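PDB 2BHV: COMB10 from Helicobacter pylori, which probably acts as the VirB10-like core subunit of the Com type IV secretion system, its periplasmic domain being part of the channel machinery that spans the cell envelope. Local coordinates for residues S57-G62 with A211-I216; T228-P233 with V240-L245. All blocks are in the same frame, centred on the assembly; numbering follows the deposited sequence.

Overall arrangement
From the N terminus, the chain runs through strands 41-42, 48-52 and 56-57 to residues 57-62, whose partner comes 149 residues further on. Interaction 1 closes that long loop, holding the segment after helix 196-209 against the loop that leads from strand 56-57 into strand 62-68 of the large mixed sheet. Interaction 2 then closes a short one, the hairpin of strands 229-231 and 239-245 at the C-terminal end. The two follow in series, neither nested nor crossed. The centres of interaction 1 and interaction 2 lie about 31 Å apart, on opposite sides of the chain's centre. The nearest atoms of interaction 1 and interaction 2 are about 18 Å apart.

Interaction 1. Residues S57-G62 with A211-I216; sequences SSQIAG and APIVVI
Ser58 turns its hydroxyl to the backbone of Val214 through a chi1 of 82°, which sets OG between its own backbone N and carbonyl carbon and, with the CB bond itself directed at 211-216, in front of the Val214 amide. Val214 N donates to Ser58 OG at 2.7 Å, and with 176° at the hydrogen the bond is practically straight. The hydroxyl thus sits against the peptide link between Ile213 and Val214, with Ser58 OG 3.4 Å from Ile213 CA. Beside it the two beta carbons pack, Ser58 CB lying 3.8 Å from Val214 CB.

The neighbouring pairs frame this bond. Ser57 and Val215 form an antiparallel, non-hydrogen-bonded pair whose side chains leave the same face; their backbones approach to 4.4 Å between CA atoms, and Val215 CG2 rests 4.0 Å from Ser57 CA. Past Ser57 the chain leaves the strand, and Gln59 is bent at chi2 (117°), which puts CD beside Ile213 CG2. The two side chains cross at a slant, with Ile213 CG2 touching the CD and OE1 end of the glutamine, Gln59 OE1 at 3.5 Å, a van der Waals contact.

Strand 215-216 is the middle of a small three-stranded antiparallel sheet, flanked by 56-57 on one edge, where Ile216 bonds to Ile56, and by 161-162 on the other, where Val215 bonds to Gly162. Ser57 touches Tyr92 and Ser58 touches Asn94, both of strand 87-94 in the large sheet. Helix 196-209 ends just before this contact, and Pro212 and Ile216 pack on Leu204 and Ile196 of the second subunit, so this region touches both the large sheet and the second subunit's helix 196-209.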
ATOM      1  N   SER A  57      20.060   3.946   6.995  1.00 47.95           N
ATOM      2  CA  SER A  57      18.699   4.466   7.278  1.00 48.72           C
ATOM      3  C   SER A  57      18.001   4.993   6.004  1.00 48.94           C
ATOM      4  O   SER A  57      18.666   5.499   5.099  1.00 49.25           O
ATOM      5  CB  SER A  57      18.764   5.577   8.317  1.00 48.71           C
ATOM      6  OG  SER A  57      19.552   6.654   7.824  1.00 49.25           O
ATOM      7  N   SER A  58      16.671   4.878   5.938  1.00 49.15           N
ATOM      8  CA  SER A  58      15.931   5.236   4.701  1.00 49.03           C
ATOM      9  C   SER A  58      15.540   6.723   4.584  1.00 49.08           C
ATOM     10  O   SER A  58      15.114   7.155   3.505  1.00 49.22           O
ATOM     11  CB  SER A  58      14.707   4.330   4.458  1.00 48.83           C
ATOM     12  OG  SER A  58      13.580   4.754   5.211  1.00 49.15           O
ATOM     13  N   GLN A  59      15.666   7.497   5.669  1.00 48.70           N
ATOM     14  CA  GLN A  59      15.540   8.947   5.532  1.00 48.73           C
ATOM     15  C   GLN A  59      16.886   9.505   5.054  1.00 48.53           C
ATOM     16  O   GLN A  59      17.065   9.785   3.867  1.00 48.46           O
ATOM     17  CB  GLN A  59      15.067   9.648   6.829  1.00 49.04           C
ATOM     18  CG  GLN A  59      14.120   8.849   7.774  1.00 49.55           C
ATOM     19  CD  GLN A  59      14.756   8.574   9.176  1.00 50.35           C
ATOM     20  OE1 GLN A  59      15.607   7.677   9.339  1.00 51.37           O
ATOM     21  NE2 GLN A  59      14.337   9.344  10.175  1.00 48.90           N
ATOM     22  N   ILE A  60      17.818   9.656   5.994  1.00 48.52           N
ATOM     23  CA  ILE A  60      19.220  10.011   5.717  1.00 48.42           C
ATOM     24  C   ILE A  60      19.767   9.279   4.473  1.00 48.18           C
ATOM     25  O   ILE A  60      19.644   8.052   4.368  1.00 48.26           O
ATOM     26  CB  ILE A  60      20.140   9.643   6.945  1.00 48.56           C
ATOM     27  CG1 ILE A  60      19.733  10.430   8.205  1.00 48.67           C
ATOM     28  CG2 ILE A  60      21.652   9.770   6.595  1.00 48.18           C
ATOM     29  CD1 ILE A  60      20.073   9.706   9.546  1.00 48.41           C
ATOM     30  N   ALA A  61      20.324  10.044   3.528  1.00 47.64           N
ATOM     31  CA  ALA A  61      21.241   9.511   2.527  1.00 47.15           C
ATOM     32  C   ALA A  61      22.646   9.753   3.082  1.00 47.01           C
ATOM     33  O   ALA A  61      22.933  10.848   3.535  1.00 47.27           O
ATOM     34  CB  ALA A  61      21.057  10.221   1.213  1.00 46.88           C
ATOM     35  N   GLY A  62      23.516   8.744   3.077  1.00 46.85           N
ATOM     36  CA  GLY A  62      24.822   8.889   3.717  1.00 46.47           C
ATOM     37  C   GLY A  62      25.889   7.917   3.267  1.00 46.46           C
ATOM     38  O   GLY A  62      25.899   7.485   2.116  1.00 46.54           O
ATOM     39  N   ALA A 211       5.900   6.583   2.642  1.00 54.76           N
ATOM     40  CA  ALA A 211       6.630   5.310   2.791  1.00 54.00           C
ATOM     41  C   ALA A 211       7.118   5.149   4.218  1.00 53.29           C
ATOM     42  O   ALA A 211       7.275   6.149   4.913  1.00 53.18           O
ATOM     43  CB  ALA A 211       7.812   5.244   1.814  1.00 53.97           C
ATOM     44  N   PRO A 212       7.361   3.893   4.665  1.00 52.80           N
ATOM     45  CA  PRO A 212       7.829   3.737   6.045  1.00 52.23           C
ATOM     46  C   PRO A 212       9.320   3.980   6.141  1.00 51.52           C
ATOM     47  O   PRO A 212      10.030   3.940   5.137  1.00 51.63           O
ATOM     48  CB  PRO A 212       7.506   2.273   6.370  1.00 52.27           C
ATOM     49  CG  PRO A 212       7.563   1.569   5.046  1.00 52.41           C
ATOM     50  CD  PRO A 212       7.246   2.592   3.969  1.00 52.77           C
ATOM     51  N   ILE A 213       9.787   4.257   7.342  1.00 50.75           N
ATOM     52  CA  ILE A 213      11.204   4.313   7.575  1.00 50.12           C
ATOM     53  C   ILE A 213      11.720   2.881   7.524  1.00 49.50           C
ATOM     54  O   ILE A 213      11.168   1.981   8.152  1.00 49.58           O
ATOM     55  CB  ILE A 213      11.551   4.975   8.932  1.00 50.34           C
ATOM     56  CG1 ILE A 213      10.640   6.182   9.205  1.00 50.29           C
ATOM     57  CG2 ILE A 213      13.034   5.379   8.966  1.00 50.43           C
ATOM     58  CD1 ILE A 213       9.370   5.844   9.993  1.00 50.64           C
ATOM     59  N   VAL A 214      12.751   2.671   6.727  1.00 48.70           N
ATOM     60  CA  VAL A 214      13.396   1.386   6.638  1.00 47.99           C
ATOM     61  C   VAL A 214      14.858   1.528   7.038  1.00 47.71           C
ATOM     62  O   VAL A 214      15.599   2.338   6.481  1.00 47.48           O
ATOM     63  CB  VAL A 214      13.329   0.822   5.231  1.00 47.85           C
ATOM     64  CG1 VAL A 214      14.074  -0.500   5.163  1.00 47.72           C
ATOM     65  CG2 VAL A 214      11.906   0.640   4.814  1.00 48.00           C
ATOM     66  N   VAL A 215      15.266   0.729   8.013  1.00 47.19           N
ATOM     67  CA  VAL A 215      16.651   0.701   8.407  1.00 46.98           C
ATOM     68  C   VAL A 215      17.214  -0.679   8.119  1.00 46.89           C
ATOM     69  O   VAL A 215      16.560  -1.686   8.385  1.00 46.92           O
ATOM     70  CB  VAL A 215      16.848   1.107   9.898  1.00 46.87           C
ATOM     71  CG1 VAL A 215      18.244   0.738  10.382  1.00 46.77           C
ATOM     72  CG2 VAL A 215      16.596   2.593  10.071  1.00 46.52           C
ATOM     73  N   ILE A 216      18.410  -0.706   7.533  1.00 46.65           N
ATOM     74  CA  ILE A 216      19.177  -1.922   7.418  1.00 46.38           C
ATOM     75  C   ILE A 216      20.299  -1.837   8.456  1.00 46.55           C
ATOM     76  O   ILE A 216      21.253  -1.073   8.288  1.00 46.68           O
ATOM     77  CB  ILE A 216      19.686  -2.103   5.993  1.00 46.37           C
ATOM     78  CG1 ILE A 216      18.488  -2.277   5.048  1.00 45.92           C
ATOM     79  CG2 ILE A 216      20.601  -3.318   5.902  1.00 46.50           C
ATOM     80  CD1 ILE A 216      18.800  -2.097   3.601  1.00 46.00           C
TER

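Interaction 2. Residues T228-P233 with V240-L245; sequences TDIFFP and VIAEFL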
ATOM      1  N   THR A 228      30.573  -6.190 -13.919  1.00 46.31           N
ATOM      2  CA  THR A 228      31.494  -6.482 -14.998  1.00 46.49           C
ATOM      3  C   THR A 228      32.737  -7.064 -14.424  1.00 46.55           C
ATOM      4  O   THR A 228      32.976  -6.959 -13.229  1.00 46.88           O
ATOM      5  CB  THR A 228      31.957  -5.240 -15.746  1.00 46.56           C
ATOM      6  OG1 THR A 228      31.027  -4.176 -15.559  1.00 46.53           O
ATOM      7  CG2 THR A 228      32.080  -5.560 -17.243  1.00 47.13           C
ATOM      8  N   ASP A 229      33.544  -7.665 -15.283  1.00 46.60           N
ATOM      9  CA  ASP A 229      34.879  -8.041 -14.896  1.00 46.71           C
ATOM     10  C   ASP A 229      35.602  -6.790 -14.399  1.00 46.73           C
ATOM     11  O   ASP A 229      35.472  -5.714 -14.994  1.00 46.99           O
ATOM     12  CB  ASP A 229      35.613  -8.665 -16.084  1.00 46.67           C
ATOM     13  CG  ASP A 229      34.946  -9.933 -16.576  1.00 46.79           C
ATOM     14  OD1 ASP A 229      34.077 -10.467 -15.864  1.00 47.78           O
ATOM     15  OD2 ASP A 229      35.278 -10.399 -17.672  1.00 47.18           O
ATOM     16  N   ILE A 230      36.317  -6.920 -13.287  1.00 46.56           N
ATOM     17  CA  ILE A 230      37.129  -5.819 -12.777  1.00 46.59           C
ATOM     18  C   ILE A 230      38.605  -6.210 -12.741  1.00 46.61           C
ATOM     19  O   ILE A 230      38.985  -7.172 -12.064  1.00 46.79           O
ATOM     20  CB  ILE A 230      36.723  -5.384 -11.354  1.00 46.51           C
ATOM     21  CG1 ILE A 230      35.210  -5.227 -11.230  1.00 46.39           C
ATOM     22  CG2 ILE A 230      37.431  -4.093 -10.998  1.00 46.50           C
ATOM     23  CD1 ILE A 230      34.742  -4.984  -9.811  1.00 46.39           C
ATOM     24  N   PHE A 231      39.428  -5.457 -13.466  1.00 46.46           N
ATOM     25  CA  PHE A 231      40.846  -5.715 -13.501  1.00 46.34           C
ATOM     26  C   PHE A 231      41.552  -4.836 -12.498  1.00 46.31           C
ATOM     27  O   PHE A 231      41.321  -3.630 -12.443  1.00 46.32           O
ATOM     28  CB  PHE A 231      41.418  -5.484 -14.901  1.00 46.43           C
ATOM     29  CG  PHE A 231      42.917  -5.535 -14.945  1.00 46.75           C
ATOM     30  CD1 PHE A 231      43.584  -6.750 -14.809  1.00 46.80           C
ATOM     31  CD2 PHE A 231      43.665  -4.367 -15.087  1.00 46.58           C
ATOM     32  CE1 PHE A 231      44.961  -6.798 -14.826  1.00 46.08           C
ATOM     33  CE2 PHE A 231      45.043  -4.411 -15.099  1.00 46.19           C
ATOM     34  CZ  PHE A 231      45.694  -5.628 -14.972  1.00 46.04           C
ATOM     35  N   PHE A 232      42.420  -5.458 -11.709  1.00 46.34           N
ATOM     36  CA  PHE A 232      43.149  -4.785 -10.638  1.00 46.57           C
ATOM     37  C   PHE A 232      44.627  -4.664 -11.027  1.00 46.73           C
ATOM     38  O   PHE A 232      45.380  -5.639 -10.902  1.00 46.88           O
ATOM     39  CB  PHE A 232      43.060  -5.598  -9.334  1.00 46.57           C
ATOM     40  CG  PHE A 232      41.725  -5.530  -8.649  1.00 46.63           C
ATOM     41  CD1 PHE A 232      40.570  -5.974  -9.281  1.00 46.98           C
ATOM     42  CD2 PHE A 232      41.625  -5.056  -7.351  1.00 46.87           C
ATOM     43  CE1 PHE A 232      39.333  -5.915  -8.640  1.00 47.01           C
ATOM     44  CE2 PHE A 232      40.387  -5.000  -6.702  1.00 47.11           C
ATOM     45  CZ  PHE A 232      39.245  -5.425  -7.352  1.00 46.54           C
ATOM     46  N   PRO A 233      45.056  -3.471 -11.503  1.00 46.72           N
ATOM     47  CA  PRO A 233      46.483  -3.288 -11.772  1.00 46.50           C
ATOM     48  C   PRO A 233      47.306  -3.504 -10.502  1.00 46.62           C
ATOM     49  O   PRO A 233      46.760  -3.434  -9.388  1.00 46.49           O
ATOM     50  CB  PRO A 233      46.580  -1.830 -12.233  1.00 46.31           C
ATOM     51  CG  PRO A 233      45.326  -1.190 -11.802  1.00 46.48           C
ATOM     52  CD  PRO A 233      44.281  -2.257 -11.819  1.00 46.64           C
ATOM     53  N   VAL A 240      45.484   1.422  -6.192  1.00 46.61           N
ATOM     54  CA  VAL A 240      45.046   0.647  -7.345  1.00 46.43           C
ATOM     55  C   VAL A 240      43.838   1.340  -7.940  1.00 46.53           C
ATOM     56  O   VAL A 240      42.819   1.513  -7.263  1.00 46.84           O
ATOM     57  CB  VAL A 240      44.650  -0.803  -6.967  1.00 46.31           C
ATOM     58  CG1 VAL A 240      44.124  -1.561  -8.185  1.00 46.13           C
ATOM     59  CG2 VAL A 240      45.825  -1.546  -6.366  1.00 46.25           C
ATOM     60  N   ILE A 241      43.957   1.753  -9.197  1.00 46.40           N
ATOM     61  CA  ILE A 241      42.815   2.278  -9.917  1.00 46.41           C
ATOM     62  C   ILE A 241      42.225   1.141 -10.751  1.00 46.45           C
ATOM     63  O   ILE A 241      42.791   0.754 -11.769  1.00 46.71           O
ATOM     64  CB  ILE A 241      43.182   3.511 -10.774  1.00 46.27           C
ATOM     65  CG1 ILE A 241      43.722   4.624  -9.877  1.00 46.39           C
ATOM     66  CG2 ILE A 241      41.964   4.023 -11.521  1.00 46.31           C
ATOM     67  CD1 ILE A 241      44.420   5.743 -10.633  1.00 46.64           C
ATOM     68  N   ALA A 242      41.096   0.602 -10.296  1.00 46.22           N
ATOM     69  CA  ALA A 242      40.483  -0.558 -10.920  1.00 46.08           C
ATOM     70  C   ALA A 242      39.986  -0.240 -12.321  1.00 46.12           C
ATOM     71  O   ALA A 242      39.591   0.885 -12.590  1.00 46.14           O
ATOM     72  CB  ALA A 242      39.348  -1.065 -10.063  1.00 45.92           C
ATOM     73  N   GLU A 243      40.015  -1.236 -13.207  1.00 46.30           N
ATOM     74  CA  GLU A 243      39.453  -1.096 -14.562  1.00 46.51           C
ATOM     75  C   GLU A 243      38.276  -2.019 -14.791  1.00 46.60           C
ATOM     76  O   GLU A 243      38.360  -3.210 -14.516  1.00 46.74           O
ATOM     77  CB  GLU A 243      40.499  -1.403 -15.612  1.00 46.44           C
ATOM     78  CG  GLU A 243      41.497  -0.315 -15.830  1.00 46.68           C
ATOM     79  CD  GLU A 243      42.693  -0.822 -16.607  1.00 47.50           C
ATOM     80  OE1 GLU A 243      42.483  -1.393 -17.716  1.00 47.65           O
ATOM     81  OE2 GLU A 243      43.837  -0.665 -16.097  1.00 47.53           O
ATOM     82  N   PHE A 244      37.192  -1.471 -15.320  1.00 46.80           N
ATOM     83  CA  PHE A 244      35.987  -2.248 -15.559  1.00 47.14           C
ATOM     84  C   PHE A 244      35.861  -2.559 -17.037  1.00 47.42           C
ATOM     85  O   PHE A 244      35.461  -1.695 -17.818  1.00 47.64           O
ATOM     86  CB  PHE A 244      34.757  -1.485 -15.067  1.00 47.04           C
ATOM     87  CG  PHE A 244      34.787  -1.171 -13.592  1.00 47.27           C
ATOM     88  CD1 PHE A 244      35.447  -0.038 -13.121  1.00 47.21           C
ATOM     89  CD2 PHE A 244      34.155  -2.005 -12.668  1.00 47.23           C
ATOM     90  CE1 PHE A 244      35.476   0.252 -11.753  1.00 47.15           C
ATOM     91  CE2 PHE A 244      34.179  -1.714 -11.309  1.00 46.71           C
ATOM     92  CZ  PHE A 244      34.841  -0.590 -10.854  1.00 46.89           C
ATOM     93  N   LEU A 245      36.215  -3.786 -17.421  1.00 47.70           N
ATOM     94  CA  LEU A 245      36.178  -4.207 -18.826  1.00 47.91           C
ATOM     95  C   LEU A 245      34.732  -4.460 -19.260  1.00 48.11           C
ATOM     96  O   LEU A 245      34.254  -5.601 -19.243  1.00 48.35           O
ATOM     97  CB  LEU A 245      37.057  -5.449 -19.069  1.00 47.84           C
ATOM     98  CG  LEU A 245      38.552  -5.539 -18.668  1.00 47.94           C
ATOM     99  CD1 LEU A 245      39.381  -4.277 -18.993  1.00 47.55           C
ATOM    100  CD2 LEU A 245      38.721  -5.939 -17.211  1.00 47.25           C
TER
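The C-terminal beta hairpin, strand 229-231 turning back into strand 239-245, is zipped at Phe231 and Glu243, an antiparallel hydrogen-bonded pair. Phe231 N donates to Glu243 O at 2.7 Å, and Glu243 N returns a bond to Phe231 O at 2.8 Å, nearly straight at 175°; both donors lie in the plane of the carbonyl they reach. Next to this firm pair comes the non-hydrogen-bonded pair Ile230 and Phe244. Toward the open end the ladder slackens: the bond from Leu245 N to Asp229 O is weak, 3.2 Å long and bent to 136°.

The two faces of the hairpin differ. On one, Ile230 and Phe244 run next to each other in the same direction; Ile230 CD1 meets Phe244 CE2 at 3.6 Å while CG2 sits above one face of the ring, displaced toward its rim, and also touches Ala242 CB. Both touch Leu152 of strand 152-156. On the other face, Phe231, with CG anti to the backbone N, runs alongside Glu243. The carboxylate OE2 comes to the ring edge, near its plane, 3.8 Å from Phe231 CD2, with the two planes 69° apart. Leu245 CD2 fills in beside Phe231 CB at 3.6 Å. Near the turn Pro233 and Val240 pack through CD and CG1.

On its outer edge, strand 229-231 pairs with 41-42, and Asp229 OD1 is taken by the amide of Ala44; strand 239-245 pairs in parallel with 117-119. The chemistry is split: a greasy face turned into the fold, and a more exposed face where a ring edge, the positive rim of an aromatic, meets a carboxylate, probably a mildly favourable electrostatic contact, while the two well-aligned bonds at Phe231 and Glu243 fix the register there.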